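Local coordinates for 30S ribosomal protein S8 (Aquifex aeolicus, PDB 3RF2), which probably binds directly to the central domain of 16S rRNA and helps coordinate assembly of the platform of the 30S ribosomal subunit, at residues 147-151 with 152-156. Numbering follows the deposited sequence.
Sequences GVMTD and HEARR
The guanidinium of Arg155 has the backbone O of Asp151 over one face, while its NH1 and NH2 end meets the carboxylate of Asp151, whose plane stands 86° to its own. Both nitrogens converge on one oxygen, somewhat tilted from the guanidinium plane: Asp151 OD2 lies 3.0 Å from Arg155 NH2 and 3.1 Å from Arg155 NH1, each bond bent near 140°, a salt bridge between residues four apart. Tyr132 adds a cation-pi contact to Arg155, which also donates through NH2 to Met130 O. Were Arg155 replaced by an alanine, Asp151 OD2 would probably lose its counter-charge and Met130 O this donor. Thr150, the N-cap, forms a capping box with Glu153. Its short hydroxyl OG1, turned between its own backbone N and carbonyl carbon (chi1 63°), accepts from Glu153 N at 3.1 Å; Glu153 is long enough for OE1 to reach back to Thr150 N at 3.3 Å, on its anti side and somewhat out of the carboxylate plane. Glu153 OE2 forms a salt bridge with Lys42. Met149 SD lies 3.5 Å from Ala154 N, beside a small residue that admits it, and Ala154 N donates to Thr150 O. This capped junction carries strand 149-150, paired with strand 139-144, into helix 151-156; Asp151 OD1 accepts from Ala140 N, and Thr150 packs on Val39 of helix 31-43.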
# COMPACT_ATOMS: atom_id res chain seq x y z
N GLY A 147 -2.23 12.68 11.02
CA GLY A 147 -2.39 11.41 10.34
C GLY A 147 -1.95 11.45 8.88
O GLY A 147 -1.56 12.50 8.36
N VAL A 148 -2.03 10.29 8.24
CA VAL A 148 -1.54 10.07 6.89
C VAL A 148 -2.71 10.30 5.95
O VAL A 148 -3.76 9.69 6.14
CB VAL A 148 -1.02 8.63 6.74
CG1 VAL A 148 -0.60 8.33 5.31
CG2 VAL A 148 0.15 8.39 7.69
N MET A 149 -2.54 11.15 4.94
CA MET A 149 -3.66 11.59 4.12
C MET A 149 -3.19 12.11 2.76
O MET A 149 -1.99 12.16 2.50
CB MET A 149 -4.43 12.69 4.85
CG MET A 149 -3.53 13.85 5.30
SD MET A 149 -4.40 15.27 6.00
CE MET A 149 -4.83 14.67 7.64
N THR A 150 -4.13 12.52 1.92
CA THR A 150 -3.76 13.01 0.60
C THR A 150 -3.30 14.45 0.67
O THR A 150 -3.45 15.12 1.70
CB THR A 150 -4.90 12.89 -0.43
OG1 THR A 150 -6.01 13.70 -0.02
CG2 THR A 150 -5.36 11.46 -0.54
N ASP A 151 -2.70 14.91 -0.42
CA ASP A 151 -2.31 16.29 -0.51
C ASP A 151 -3.57 17.14 -0.45
O ASP A 151 -3.62 18.14 0.25
CB ASP A 151 -1.51 16.57 -1.79
CG ASP A 151 -2.24 16.07 -3.05
OD1 ASP A 151 -2.47 14.86 -3.16
OD2 ASP A 151 -2.56 16.91 -3.91
N HIS A 152 -4.60 16.72 -1.17
CA HIS A 152 -5.87 17.44 -1.15
C HIS A 152 -6.36 17.65 0.28
O HIS A 152 -6.78 18.75 0.64
CB HIS A 152 -6.93 16.72 -2.00
CG HIS A 152 -8.26 17.40 -1.99
ND1 HIS A 152 -9.22 17.17 -1.03
CD2 HIS A 152 -8.79 18.33 -2.83
CE1 HIS A 152 -10.28 17.91 -1.27
NE2 HIS A 152 -10.04 18.63 -2.36
N GLU A 153 -6.31 16.61 1.10
CA GLU A 153 -6.79 16.74 2.47
C GLU A 153 -5.85 17.59 3.32
O GLU A 153 -6.31 18.42 4.11
CB GLU A 153 -7.04 15.37 3.09
CG GLU A 153 -8.18 14.62 2.40
CD GLU A 153 -8.25 13.16 2.78
OE1 GLU A 153 -7.20 12.54 3.06
OE2 GLU A 153 -9.39 12.62 2.79
N ALA A 154 -4.55 17.38 3.17
CA ALA A 154 -3.58 18.20 3.89
C ALA A 154 -3.85 19.67 3.62
O ALA A 154 -3.88 20.48 4.55
CB ALA A 154 -2.16 17.83 3.51
N ARG A 155 -4.06 20.02 2.35
CA ARG A 155 -4.36 21.41 2.00
C ARG A 155 -5.64 21.88 2.69
O ARG A 155 -5.66 22.95 3.32
CB ARG A 155 -4.48 21.61 0.48
CG ARG A 155 -3.15 21.89 -0.22
CD ARG A 155 -3.35 22.11 -1.71
NE ARG A 155 -2.31 21.42 -2.47
CZ ARG A 155 -2.47 20.25 -3.07
NH1 ARG A 155 -3.64 19.62 -3.02
NH2 ARG A 155 -1.45 19.70 -3.72
N ARG A 156 -6.70 21.09 2.58
CA ARG A 156 -7.98 21.45 3.16
C ARG A 156 -7.81 21.69 4.65
O ARG A 156 -8.41 22.61 5.21
CB ARG A 156 -9.02 20.36 2.91
CG ARG A 156 -10.41 20.70 3.43
CD ARG A 156 -11.41 19.56 3.23
NE ARG A 156 -11.38 18.58 4.32
CZ ARG A 156 -10.95 17.33 4.19
NH1 ARG A 156 -10.51 16.88 3.02
NH2 ARG A 156 -10.96 16.51 5.24